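Local atomic coordinates of beta-galactosidase (Streptococcus pneumoniae, PDB entry 4CU9), a protein that hydrolyses beta-galactosides as a large multi-domain enzyme, represented here by its calcium-bearing carbohydrate-binding module. Residues V35-L38 / N39-D42; E101-V104 / G105-F108. One frame throughout, in Å; residues are numbered along the deposited sequence.

Contacts 1 and 2 are two local contacts in one beta-sandwich domain, with centres about 22 Å apart and nearest atoms about 12 Å apart, so neither touches the other. Contact 1 lies in the loop between strands 18-21 and 49-50, where Tyr37, Asp40 and Asp42 supply ligands to a calcium ion that Ile177 and Glu178 of strand 173-182 also bind. Contact 2 sits where strand 97-103 runs out into a surface loop, about 15 Å from the centre of the chain against about 10 Å for contact 1. Strand pairing joins the two places indirectly: 173-182 pairs with 73-86, 73-86 with 61-70, 61-70 with 160-166, and 160-166 with 97-103.

Contact 1 of 2, residues V35-L38 / N39-D42; sequences VDYL and NDGD. With CA (calcium ion), chain C.
The Tyr37 ring and the Asp40 carboxylate meet at a slant, their planes 38° apart, with Asp40 OD2 3.7 Å from Tyr37 CD1. The two oxygens of this carboxylate have separate tasks. OD2 forms a salt bridge with Arg47, while OD1 binds the calcium ion at 2.4 Å and also accepts the backbone N-H of Asp42, 2.9 Å from Asp42 N to Asp40 OD1. That donor arrives from above the carboxylate plane, 59° out of it. Asp40 CG is tucked between its own backbone N and carbonyl carbon (chi1 64°), which swings the carboxylate back toward the carbonyl of Tyr37. Asp40 OD1 and Tyr37 O approach to 3.1 Å because both are ligands of the metal, whose charge presumably offsets their repulsion. One water bridges Asp36 OD1 and the amide oxygen of Asn39, whose ND2 is bonded to Asn17 O; Asp36 OD2 meets the hydroxyl of Tyr114. With Tyr37 O, Asp42 O, a water and two ligands from Ile177 and Glu178, Asp40 OD1 completes a six-ligand calcium site, organised locally by an Asx turn at Asp40.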
ATOM      1  N   VAL A  35      -4.698   7.452  -3.438  1.00 10.89           N
ATOM      2  CA  VAL A  35      -4.273   6.456  -2.456  1.00 10.88           C
ATOM      3  C   VAL A  35      -5.399   6.190  -1.439  1.00 10.73           C
ATOM      4  O   VAL A  35      -5.517   5.109  -0.884  1.00 10.17           O
ATOM      5  CB  VAL A  35      -2.996   6.879  -1.738  1.00 10.55           C
ATOM      6  CG1 VAL A  35      -3.273   7.996  -0.724  1.00 10.57           C
ATOM      7  CG2 VAL A  35      -2.361   5.702  -1.056  1.00 10.58           C
ATOM      8  N   ASP A  36      -6.239   7.181  -1.207  1.00 11.83           N
ATOM      9  CA  ASP A  36      -7.343   7.013  -0.281  1.00 13.29           C
ATOM     10  C   ASP A  36      -8.354   5.990  -0.775  1.00 13.02           C
ATOM     11  O   ASP A  36      -9.140   5.517   0.006  1.00 13.10           O
ATOM     12  CB  ASP A  36      -8.005   8.371  -0.010  1.00 15.04           C
ATOM     13  CG  ASP A  36      -7.157   9.247   0.944  1.00 16.46           C
ATOM     14  OD1 ASP A  36      -6.792   8.780   2.052  1.00 16.04           O
ATOM     15  OD2 ASP A  36      -6.858  10.418   0.613  1.00 18.27           O
ATOM     16  N   TYR A  37      -8.326   5.622  -2.057  1.00 13.19           N
ATOM     17  CA  TYR A  37      -9.193   4.566  -2.551  1.00 13.06           C
ATOM     18  C   TYR A  37      -8.762   3.177  -2.079  1.00 13.17           C
ATOM     19  O   TYR A  37      -9.544   2.232  -2.201  1.00 11.30           O
ATOM     20  CB  TYR A  37      -9.273   4.566  -4.079  1.00 13.42           C
ATOM     21  CG  TYR A  37      -9.905   5.792  -4.690  1.00 13.82           C
ATOM     22  CD1 TYR A  37     -10.871   6.502  -4.010  1.00 14.38           C
ATOM     23  CD2 TYR A  37      -9.537   6.237  -5.957  1.00 14.77           C
ATOM     24  CE1 TYR A  37     -11.462   7.643  -4.550  1.00 16.14           C
ATOM     25  CE2 TYR A  37     -10.150   7.363  -6.526  1.00 15.56           C
ATOM     26  CZ  TYR A  37     -11.108   8.059  -5.807  1.00 16.44           C
ATOM     27  OH  TYR A  37     -11.737   9.209  -6.299  1.00 18.30           O
ATOM     28  N   LEU A  38      -7.555   3.064  -1.507  1.00 13.23           N
ATOM     29  CA  LEU A  38      -7.057   1.800  -0.986  1.00 13.07           C
ATOM     30  C   LEU A  38      -7.831   1.247   0.212  1.00 13.40           C
ATOM     31  O   LEU A  38      -7.899   0.028   0.375  1.00 12.66           O
ATOM     32  CB  LEU A  38      -5.615   1.904  -0.529  1.00 14.14           C
ATOM     33  CG  LEU A  38      -4.518   1.954  -1.588  1.00 14.60           C
ATOM     34  CD1 LEU A  38      -3.177   1.989  -0.883  1.00 14.67           C
ATOM     35  CD2 LEU A  38      -4.576   0.749  -2.489  1.00 14.87           C
ATOM     36  N   ASN A  39      -8.368   2.122   1.051  1.00 14.27           N
ATOM     37  CA  ASN A  39      -9.104   1.640   2.233  1.00 14.61           C
ATOM     38  C   ASN A  39     -10.475   2.224   2.425  1.00 15.58           C
ATOM     39  O   ASN A  39     -10.888   2.459   3.558  1.00 17.76           O
ATOM     40  CB  ASN A  39      -8.260   1.815   3.503  1.00 14.70           C
ATOM     41  CG  ASN A  39      -8.036   3.266   3.860  1.00 14.16           C
ATOM     42  OD1 ASN A  39      -8.094   4.120   2.999  1.00 13.58           O
ATOM     43  ND2 ASN A  39      -7.775   3.548   5.139  1.00 14.21           N
ATOM     44  N   ASP A  40     -11.200   2.425   1.338  1.00 15.84           N
ATOM     45  CA  ASP A  40     -12.533   3.027   1.423  1.00 16.12           C
ATOM     46  C   ASP A  40     -13.651   1.985   1.415  1.00 16.45           C
ATOM     47  O   ASP A  40     -14.819   2.318   1.356  1.00 15.76           O
ATOM     48  CB  ASP A  40     -12.723   4.046   0.294  1.00 15.25           C
ATOM     49  CG  ASP A  40     -12.691   3.434  -1.064  1.00 14.78           C
ATOM     50  OD1 ASP A  40     -12.463   2.216  -1.247  1.00 13.46           O
ATOM     51  OD2 ASP A  40     -12.899   4.176  -2.009  1.00 14.35           O
ATOM     52  N   GLY A  41     -13.301   0.704   1.433  1.00 16.18           N
ATOM     53  CA  GLY A  41     -14.320  -0.335   1.368  1.00 16.73           C
ATOM     54  C   GLY A  41     -14.902  -0.592  -0.006  1.00 17.43           C
ATOM     55  O   GLY A  41     -15.623  -1.574  -0.182  1.00 18.24           O
ATOM     56  N   ASP A  42     -14.603   0.294  -0.971  1.00 17.06           N
ATOM     57  CA  ASP A  42     -15.184   0.245  -2.295  1.00 17.27           C
ATOM     58  C   ASP A  42     -14.296  -0.623  -3.184  1.00 16.86           C
ATOM     59  O   ASP A  42     -13.078  -0.561  -3.095  1.00 14.09           O
ATOM     60  CB  ASP A  42     -15.341   1.664  -2.867  1.00 19.66           C
ATOM     61  CG  ASP A  42     -15.596   1.668  -4.353  1.00 21.12           C
ATOM     62  OD1 ASP A  42     -16.770   1.583  -4.754  1.00 23.37           O
ATOM     63  OD2 ASP A  42     -14.611   1.692  -5.139  1.00 21.45           O
TER
HETATM   64 CA    CA C2999     -11.195   0.775  -2.633  1.00 12.54          CA
HETATM   65  O   HOH W   1      -7.031   6.595   3.671  1.00  8.31           O
HETATM   66  O   HOH W   2     -11.883   1.691  -4.642  1.00 12.39           O

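Contact 2 of 2, residues E101-V104 / G105-F108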
ATOM      1  N   GLU A 101       5.583  -5.901   4.960  1.00  9.78           N
ATOM      2  CA  GLU A 101       6.401  -5.322   5.992  1.00 10.09           C
ATOM      3  C   GLU A 101       5.620  -4.615   7.071  1.00 10.24           C
ATOM      4  O   GLU A 101       4.570  -3.996   6.841  1.00 10.33           O
ATOM      5  CB  GLU A 101       7.412  -4.331   5.397  1.00 10.74           C
ATOM      6  CG  GLU A 101       8.370  -4.969   4.416  1.00 11.04           C
ATOM      7  CD  GLU A 101       9.321  -3.996   3.744  1.00 12.42           C
ATOM      8  OE1 GLU A 101       8.905  -2.854   3.447  1.00 12.32           O
ATOM      9  OE2 GLU A 101      10.495  -4.400   3.518  1.00 14.89           O
ATOM     10  N   ARG A 102       6.172  -4.684   8.278  1.00 10.68           N
ATOM     11  CA  ARG A 102       5.611  -3.980   9.422  1.00 10.74           C
ATOM     12  C   ARG A 102       6.536  -2.843   9.824  1.00 10.33           C
ATOM     13  O   ARG A 102       7.749  -2.961   9.738  1.00 10.31           O
ATOM     14  CB  ARG A 102       5.384  -4.942  10.599  1.00 11.79           C
ATOM     15  CG  ARG A 102       6.644  -5.573  11.154  1.00 12.49           C
ATOM     16  CD  ARG A 102       6.300  -6.602  12.231  1.00 14.49           C
ATOM     17  NE  ARG A 102       7.464  -7.347  12.714  1.00 15.52           N
ATOM     18  CZ  ARG A 102       8.211  -7.003  13.757  1.00 16.48           C
ATOM     19  NH1 ARG A 102       7.950  -5.912  14.445  1.00 17.99           N
ATOM     20  NH2 ARG A 102       9.224  -7.775  14.120  1.00 18.77           N
ATOM     21  N   TYR A 103       5.960  -1.731  10.272  1.00  9.78           N
ATOM     22  CA  TYR A 103       6.750  -0.581  10.642  1.00  9.49           C
ATOM     23  C   TYR A 103       7.458  -0.849  11.975  1.00  9.93           C
ATOM     24  O   TYR A 103       6.830  -1.277  12.920  1.00  9.86           O
ATOM     25  CB  TYR A 103       5.887   0.671  10.705  1.00  9.65           C
ATOM     26  CG  TYR A 103       6.667   1.910  11.018  1.00 10.05           C
ATOM     27  CD1 TYR A 103       7.540   2.449  10.073  1.00 10.16           C
ATOM     28  CD2 TYR A 103       6.554   2.541  12.267  1.00  9.98           C
ATOM     29  CE1 TYR A 103       8.272   3.582  10.372  1.00  9.95           C
ATOM     30  CE2 TYR A 103       7.305   3.667  12.568  1.00 10.06           C
ATOM     31  CZ  TYR A 103       8.149   4.181  11.608  1.00 10.24           C
ATOM     32  OH  TYR A 103       8.890   5.321  11.864  1.00  9.98           O
ATOM     33  N   VAL A 104       8.758  -0.597  12.020  1.00  9.90           N
ATOM     34  CA  VAL A 104       9.548  -0.779  13.240  1.00 11.43           C
ATOM     35  C   VAL A 104      10.403   0.462  13.517  1.00 12.20           C
ATOM     36  O   VAL A 104      11.347   0.396  14.314  1.00 11.95           O
ATOM     37  CB  VAL A 104      10.479  -1.998  13.137  1.00 11.96           C
ATOM     38  CG1 VAL A 104       9.710  -3.323  13.068  1.00 12.74           C
ATOM     39  CG2 VAL A 104      11.415  -1.868  11.931  1.00 12.00           C
ATOM     40  N   GLY A 105      10.064   1.599  12.892  1.00 11.74           N
ATOM     41  CA  GLY A 105      10.864   2.794  13.069  1.00 12.06           C
ATOM     42  C   GLY A 105      10.435   3.647  14.251  1.00 12.47           C
ATOM     43  O   GLY A 105       9.648   3.224  15.119  1.00 11.35           O
ATOM     44  N   PRO A 106      10.949   4.878  14.303  1.00 13.61           N
ATOM     45  CA  PRO A 106      10.559   5.773  15.399  1.00 13.95           C
ATOM     46  C   PRO A 106       9.105   6.206  15.350  1.00 14.18           C
ATOM     47  O   PRO A 106       8.394   5.968  14.346  1.00 13.03           O
ATOM     48  CB  PRO A 106      11.511   6.954  15.226  1.00 14.64           C
ATOM     49  CG  PRO A 106      11.803   6.982  13.757  1.00 14.63           C
ATOM     50  CD  PRO A 106      11.890   5.528  13.373  1.00 14.19           C
ATOM     51  N   GLY A 107       8.646   6.842  16.428  1.00 13.75           N
ATOM     52  CA  GLY A 107       7.333   7.437  16.439  1.00 13.41           C
ATOM     53  C   GLY A 107       7.231   8.433  15.283  1.00 13.28           C
ATOM     54  O   GLY A 107       8.227   8.946  14.793  1.00 14.13           O
ATOM     55  N   PHE A 108       6.037   8.639  14.779  1.00 13.34           N
ATOM     56  CA  PHE A 108       5.822   9.426  13.548  1.00 12.69           C
ATOM     57  C   PHE A 108       4.439  10.021  13.532  1.00 13.49           C
ATOM     58  O   PHE A 108       3.583   9.665  14.346  1.00 13.11           O
ATOM     59  CB  PHE A 108       5.982   8.520  12.310  1.00 12.87           C
ATOM     60  CG  PHE A 108       4.945   7.410  12.251  1.00 12.26           C
ATOM     61  CD1 PHE A 108       5.113   6.275  12.980  1.00 12.25           C
ATOM     62  CD2 PHE A 108       3.833   7.506  11.441  1.00 12.53           C
ATOM     63  CE1 PHE A 108       4.149   5.270  12.965  1.00 12.45           C
ATOM     64  CE2 PHE A 108       2.879   6.508  11.408  1.00 12.48           C
ATOM     65  CZ  PHE A 108       3.049   5.371  12.145  1.00 12.10           C
TER
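Tyr103 extends from the end of strand 97-103 alongside the loop that follows, on a margin of the galactose-binding-like beta-sandwich. Its CG lies anti to the backbone N (chi1 -177°), a setting that carries the ring forward from CB with one face turned to Gly105. The backbone N of Gly105 sits 3.3 Å above the ring plane and over the ring centre, so this face of the tyrosine is covered by main chain. Further out, Tyr103 CD2 lies 3.7 Å from Phe108 CE1. Tyr103 CE2 comes to 3.4 Å from Phe108 CD1 and, at the ring edge and in its plane, to 3.1 Å from Pro106 O. The two aromatic side chains run antiparallel alongside one another, ring centroids 4.9 Å apart and planes at 70°, an oblique pairing. Both also meet Phe126, and Trp132 packs edge-to-face with Tyr103, so the loop shares an aromatic cluster with the neighbouring strand 132-139. Tyr103 CZ touches Gly105 CA at 3.4 Å. At the tip, Tyr103 OH lies 3.4 Å from Pro106 CD. The side chain ends in a short hydrogen bond in the carbonyl plane, donated by Tyr103 OH to a lone pair of Pro106 O at 2.6 Å, with a C=O...donor angle of 134°.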